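Local coordinates for protein 6-aminohexanoate-dimer hydrolase (Bacillus anthracis, PDB 4GB7) that probably hydrolyses amide bonds, perhaps of 6-aminohexanoate oligomers, as a serine hydrolase of the beta-lactamase fold, at residues 364-369 against 378-383; 389-394 against 408-413. One frame throughout, in Å; residues are numbered along the deposited sequence.

Contact 1 (364-369 against 378-383); sequences NEQGAF and TLYIDP
Phe369 and Ile381 form an antiparallel hydrogen-bonded pair, Phe369 N giving to Ile381 O at 3.0 Å and Ile381 N to Phe369 O at 2.9 Å, while the type I turn Asn364 to Gly367 brings the chain up to strand 377-382. Asn364 both folds the turn and reaches across to the strand. Its OD1 takes the backbone N-H of Gln366, closing an Asx turn, and that of Ala368 from the opposite face of the amide plane; its ND2 reaches across, tip to tip, to Tyr380 OH at 3.0 Å, arriving at the edge of the phenol ring. Ala368, small enough to fit here, sets CB 3.4 Å from Tyr380 CZ. Gln366 bends at chi2 (-67°), and its NE2 meets the syn lone pair of Asp382 OD2 at 2.8 Å in a fairly straight bond, the amide and carboxylate planes 84° apart. OE1 of the same buried amide is hydrogen-bonded to His415 NE2 of helix 402-417. Gly367 takes a positive phi of 72°, a value glycine tolerates easily. On the other face of the sheet, Ile381 CB lies over the Phe369 ring in a CH-pi contact, 4.1 Å from its centroid, and Pro383 CG approaches the ring edge. The arrangement is that of an edge strand, 369-373, entering the five-stranded antiparallel sheet of the beta-lactamase fold from a tight turn.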
loop_
_atom_site.group_PDB
_atom_site.type_symbol
_atom_site.label_atom_id
_atom_site.label_comp_id
_atom_site.label_asym_id
_atom_site.label_seq_id
_atom_site.Cartn_x
_atom_site.Cartn_y
_atom_site.Cartn_z
ATOM N N ASN A 364 -10.447 0.805 15.998
ATOM C CA ASN A 364 -9.716 0.849 17.224
ATOM C C ASN A 364 -10.135 2.081 18.028
ATOM O O ASN A 364 -10.962 2.904 17.578
ATOM C CB ASN A 364 -8.196 0.686 17.018
ATOM C CG ASN A 364 -7.486 1.949 16.522
ATOM O OD1 ASN A 364 -8.091 3.011 16.337
ATOM N ND2 ASN A 364 -6.164 1.822 16.274
ATOM N N GLU A 365 -9.571 2.223 19.221
ATOM C CA GLU A 365 -10.024 3.290 20.103
ATOM C C GLU A 365 -9.629 4.675 19.601
ATOM O O GLU A 365 -10.103 5.674 20.170
ATOM C CB GLU A 365 -9.546 3.099 21.536
ATOM C CG GLU A 365 -8.054 3.213 21.732
ATOM C CD GLU A 365 -7.698 3.165 23.202
ATOM O OE1 GLU A 365 -8.011 4.111 23.978
ATOM O OE2 GLU A 365 -7.073 2.199 23.559
ATOM N N GLN A 366 -8.744 4.735 18.588
ATOM C CA GLN A 366 -8.324 6.036 18.028
ATOM C C GLN A 366 -9.080 6.418 16.809
ATOM O O GLN A 366 -8.891 7.525 16.312
ATOM C CB GLN A 366 -6.861 6.022 17.652
ATOM C CG GLN A 366 -5.963 5.568 18.783
ATOM C CD GLN A 366 -5.943 6.547 19.928
ATOM O OE1 GLN A 366 -6.537 6.307 20.960
ATOM N NE2 GLN A 366 -5.282 7.677 19.729
ATOM N N GLY A 367 -9.883 5.509 16.279
ATOM C CA GLY A 367 -10.552 5.809 15.015
ATOM C C GLY A 367 -9.515 5.772 13.866
ATOM O O GLY A 367 -9.702 6.458 12.839
ATOM N N ALA A 368 -8.445 4.965 14.030
ATOM C CA ALA A 368 -7.348 4.949 13.023
ATOM C C ALA A 368 -7.784 4.276 11.756
ATOM O O ALA A 368 -8.716 3.466 11.745
ATOM C CB ALA A 368 -6.065 4.349 13.576
ATOM N N PHE A 369 -7.120 4.598 10.670
ATOM C CA PHE A 369 -7.297 3.893 9.442
ATOM C C PHE A 369 -5.898 3.657 8.859
ATOM O O PHE A 369 -4.950 4.341 9.191
ATOM C CB PHE A 369 -8.310 4.599 8.485
ATOM C CG PHE A 369 -7.944 6.016 8.107
ATOM C CD1 PHE A 369 -8.233 7.071 8.953
ATOM C CD2 PHE A 369 -7.320 6.286 6.916
ATOM C CE1 PHE A 369 -7.926 8.376 8.618
ATOM C CE2 PHE A 369 -6.985 7.596 6.561
ATOM C CZ PHE A 369 -7.270 8.648 7.408
ATOM N N THR A 378 3.327 -0.737 6.589
ATOM C CA THR A 378 2.132 -0.082 7.095
ATOM C C THR A 378 2.213 1.428 6.879
ATOM O O THR A 378 3.254 2.036 7.152
ATOM C CB THR A 378 1.917 -0.313 8.610
ATOM O OG1 THR A 378 1.903 -1.724 8.899
ATOM C CG2 THR A 378 0.588 0.323 9.107
ATOM N N LEU A 379 1.104 1.991 6.393
ATOM C CA LEU A 379 0.816 3.419 6.586
ATOM C C LEU A 379 -0.367 3.531 7.497
ATOM O O LEU A 379 -1.485 3.068 7.150
ATOM C CB LEU A 379 0.511 4.125 5.254
ATOM C CG LEU A 379 0.122 5.590 5.336
ATOM C CD1 LEU A 379 1.148 6.522 5.995
ATOM C CD2 LEU A 379 -0.239 6.063 3.914
ATOM N N TYR A 380 -0.184 4.159 8.622
ATOM C CA TYR A 380 -1.191 4.174 9.722
ATOM C C TYR A 380 -1.486 5.643 10.097
ATOM O O TYR A 380 -0.567 6.429 10.400
ATOM C CB TYR A 380 -0.625 3.421 10.917
ATOM C CG TYR A 380 -1.464 3.437 12.187
ATOM C CD1 TYR A 380 -2.417 2.438 12.454
ATOM C CD2 TYR A 380 -1.288 4.412 13.151
ATOM C CE1 TYR A 380 -3.170 2.437 13.626
ATOM C CE2 TYR A 380 -2.035 4.423 14.321
ATOM C CZ TYR A 380 -2.958 3.412 14.568
ATOM O OH TYR A 380 -3.688 3.394 15.734
ATOM N N ILE A 381 -2.766 6.018 10.071
ATOM C CA ILE A 381 -3.165 7.384 10.341
ATOM C C ILE A 381 -4.117 7.368 11.517
ATOM O O ILE A 381 -5.172 6.697 11.462
ATOM C CB ILE A 381 -3.845 8.020 9.105
ATOM C CG1 ILE A 381 -2.867 7.893 7.872
ATOM C CG2 ILE A 381 -4.276 9.448 9.438
ATOM C CD1 ILE A 381 -3.458 8.385 6.609
ATOM N N ASP A 382 -3.788 8.140 12.532
ATOM C CA ASP A 382 -4.574 8.248 13.774
ATOM C C ASP A 382 -5.100 9.668 13.882
ATOM O O ASP A 382 -4.408 10.572 14.230
ATOM C CB ASP A 382 -3.668 7.898 14.964
ATOM C CG ASP A 382 -4.313 8.113 16.322
ATOM O OD1 ASP A 382 -5.382 8.730 16.384
ATOM O OD2 ASP A 382 -3.765 7.592 17.348
ATOM N N PRO A 383 -6.374 9.879 13.505
ATOM C CA PRO A 383 -6.920 11.220 13.554
ATOM C C PRO A 383 -7.217 11.734 14.975
ATOM O O PRO A 383 -7.361 12.949 15.152
ATOM C CB PRO A 383 -8.180 11.106 12.738
ATOM C CG PRO A 383 -8.469 9.691 12.599
ATOM C CD PRO A 383 -7.348 8.870 13.119
#

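Contact 2 (389-394 against 408-413); sequences IVHFSS and NMYIDI
His391 and Tyr410 meet where helix 402-417 packs on the antiparallel sheet of the beta-lactamase fold; the local axes of strand 389-393 and helix 408-413 come within 11.3 Å, their N-to-C directions 144° apart. The two side chains cross at about a right angle. Tyr410 leaves the helix with CG anti to its carbonyl carbon (chi1 -61°), and its hydroxyl comes to the edge of the imidazole, where Tyr410 OH and His391 ND1 share a hydrogen bond of 2.8 Å; either could be the donor. NE2 of the same imidazole bonds to Thr110 OG1, so both ring nitrogens have partners and the rotation of the ring is fixed. A histidine suits this buried place because it can serve two polar groups at once, and a tyrosine because its long ring spans the gap from helix to strand with a hydroxyl at the far end. Phe113 meets the imidazole edge-to-face, adding an apolar neighbour from strand 110-117.

Two residues earlier on the same side of the strand, Ile389 crosses the phenol ring obliquely. Its CG2 lies over one ring face, 4.0 Å from Tyr410 CE1, while the extended CG1 arm (chi2 -177°) carries the terminal methyl farther toward the helix. Branched at CB, isoleucine suits a strand and offers two separate methyls to one ring. Met409, present as selenomethionine, brings its CE obliquely to the imidazole, 4.4 Å from His391 CE1. The tightest apolar touch is Ile389 CD1 on Tyr410 CD1, at 3.5 Å.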
loop_
_atom_site.group_PDB
_atom_site.type_symbol
_atom_site.label_atom_id
_atom_site.label_comp_id
_atom_site.label_asym_id
_atom_site.label_seq_id
_atom_site.Cartn_x
_atom_site.Cartn_y
_atom_site.Cartn_z
ATOM N N ILE A 389 2.121 7.107 11.182
ATOM C CA ILE A 389 3.241 6.179 11.252
ATOM C C ILE A 389 3.440 5.534 9.887
ATOM O O ILE A 389 2.485 5.073 9.256
ATOM C CB ILE A 389 3.071 5.141 12.344
ATOM C CG1 ILE A 389 3.078 5.836 13.741
ATOM C CG2 ILE A 389 4.076 4.000 12.247
ATOM C CD1 ILE A 389 2.977 4.866 14.898
ATOM N N VAL A 390 4.671 5.564 9.441
ATOM C CA VAL A 390 5.151 4.830 8.264
ATOM C C VAL A 390 6.066 3.748 8.732
ATOM O O VAL A 390 7.021 4.013 9.455
ATOM C CB VAL A 390 5.866 5.728 7.241
ATOM C CG1 VAL A 390 6.372 4.900 6.056
ATOM C CG2 VAL A 390 4.898 6.806 6.711
ATOM N N HIS A 391 5.799 2.524 8.292
ATOM C CA HIS A 391 6.571 1.364 8.754
ATOM C C HIS A 391 6.914 0.554 7.545
ATOM O O HIS A 391 5.977 0.053 6.860
ATOM C CB HIS A 391 5.710 0.566 9.756
ATOM C CG HIS A 391 6.477 -0.373 10.636
ATOM N ND1 HIS A 391 6.023 -0.718 11.844
ATOM C CD2 HIS A 391 7.633 -1.055 10.437
ATOM C CE1 HIS A 391 6.907 -1.551 12.436
ATOM N NE2 HIS A 391 7.896 -1.766 11.571
ATOM N N PHE A 392 8.208 0.459 7.226
ATOM C CA PHE A 392 8.700 -0.330 6.115
ATOM C C PHE A 392 9.546 -1.444 6.639
ATOM O O PHE A 392 10.342 -1.204 7.567
ATOM C CB PHE A 392 9.611 0.448 5.154
ATOM C CG PHE A 392 8.988 1.555 4.397
ATOM C CD1 PHE A 392 7.608 1.675 4.226
ATOM C CD2 PHE A 392 9.851 2.447 3.727
ATOM C CE1 PHE A 392 7.113 2.745 3.468
ATOM C CE2 PHE A 392 9.349 3.486 2.965
ATOM C CZ PHE A 392 7.976 3.613 2.823
ATOM N N SER A 393 9.415 -2.625 6.029
ATOM C CA SER A 393 10.140 -3.800 6.497
ATOM C C SER A 393 10.519 -4.660 5.313
ATOM O O SER A 393 10.049 -4.486 4.184
ATOM C CB SER A 393 9.342 -4.618 7.538
ATOM O OG SER A 393 8.789 -3.822 8.568
ATOM N N SER A 394 11.372 -5.626 5.592
ATOM C CA SER A 394 11.633 -6.687 4.642
ATOM C C SER A 394 11.660 -8.032 5.369
ATOM O O SER A 394 12.699 -8.732 5.426
ATOM C CB SER A 394 12.892 -6.350 3.861
ATOM O OG SER A 394 13.957 -5.965 4.697
ATOM N N ASN A 408 -1.151 -2.581 18.406
ATOM C CA ASN A 408 -1.297 -2.113 19.760
ATOM C C ASN A 408 -0.191 -1.109 20.123
ATOM O O ASN A 408 -0.453 -0.131 20.823
ATOM C CB ASN A 408 -1.279 -3.295 20.726
ATOM C CG ASN A 408 -2.653 -3.953 20.830
ATOM O OD1 ASN A 408 -3.561 -3.364 21.454
ATOM N ND2 ASN A 408 -2.831 -5.142 20.181
HETATM N N MSE A 409 1.026 -1.336 19.655
HETATM C CA MSE A 409 2.161 -0.419 19.891
HETATM C C MSE A 409 1.860 0.970 19.322
HETATM O O MSE A 409 2.197 2.006 19.922
HETATM C CB MSE A 409 3.390 -0.996 19.202
HETATM C CG MSE A 409 4.659 -0.198 19.247
HETATM SE SE MSE A 409 5.885 -1.234 18.156
HETATM C CE MSE A 409 5.527 -0.388 16.470
ATOM N N TYR A 410 1.171 1.019 18.176
ATOM C CA TYR A 410 0.863 2.338 17.601
ATOM C C TYR A 410 -0.083 3.152 18.505
ATOM O O TYR A 410 0.026 4.371 18.618
ATOM C CB TYR A 410 0.240 2.185 16.241
ATOM C CG TYR A 410 1.077 1.506 15.182
ATOM C CD1 TYR A 410 2.447 1.397 15.258
ATOM C CD2 TYR A 410 0.465 0.935 14.112
ATOM C CE1 TYR A 410 3.161 0.726 14.265
ATOM C CE2 TYR A 410 1.162 0.295 13.130
ATOM C CZ TYR A 410 2.530 0.167 13.219
ATOM O OH TYR A 410 3.204 -0.499 12.190
ATOM N N ILE A 411 -1.026 2.470 19.138
ATOM C CA ILE A 411 -1.899 3.086 20.129
ATOM C C ILE A 411 -1.108 3.576 21.346
ATOM O O ILE A 411 -1.265 4.728 21.790
ATOM C CB ILE A 411 -3.052 2.141 20.550
ATOM C CG1 ILE A 411 -3.921 1.739 19.345
ATOM C CG2 ILE A 411 -3.889 2.851 21.634
ATOM C CD1 ILE A 411 -4.963 0.661 19.610
ATOM N N ASP A 412 -0.235 2.732 21.890
ATOM C CA ASP A 412 0.580 3.150 22.986
ATOM C C ASP A 412 1.509 4.308 22.681
ATOM O O ASP A 412 1.673 5.209 23.530
ATOM C CB ASP A 412 1.386 1.982 23.529
ATOM C CG ASP A 412 0.513 0.938 24.249
ATOM O OD1 ASP A 412 -0.641 1.246 24.689
ATOM O OD2 ASP A 412 1.023 -0.186 24.402
ATOM N N ILE A 413 2.110 4.304 21.490
ATOM C CA ILE A 413 2.914 5.452 21.081
ATOM C C ILE A 413 2.073 6.734 21.041
ATOM O O ILE A 413 2.476 7.761 21.555
ATOM C CB ILE A 413 3.663 5.227 19.737
ATOM C CG1 ILE A 413 4.695 4.124 19.883
ATOM C CG2 ILE A 413 4.266 6.571 19.238
ATOM C CD1 ILE A 413 5.227 3.604 18.556
#

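Overall arrangement
From the N terminus, contact 1 comes first: the loop after strand 359-361 meets strand 377-382, closing the hairpin that holds strand 369-373. Contact 2 opens only afterwards, on strand 387-393, and closes when helix 402-417 folds back over the sheet. The two therefore stand in series, neither nested nor crossed, with centres about 10 Å apart. Strands 377-382 and 387-393 are sheet neighbours, probably bonded through Thr378 N to His391 O and Tyr380 O to Ile389 N. Above them the rings of Tyr380 and Tyr410 meet with their planes about 50° apart, and Asn364 touches Ile411, tying the entry turn, two strands and the C-terminal helix together.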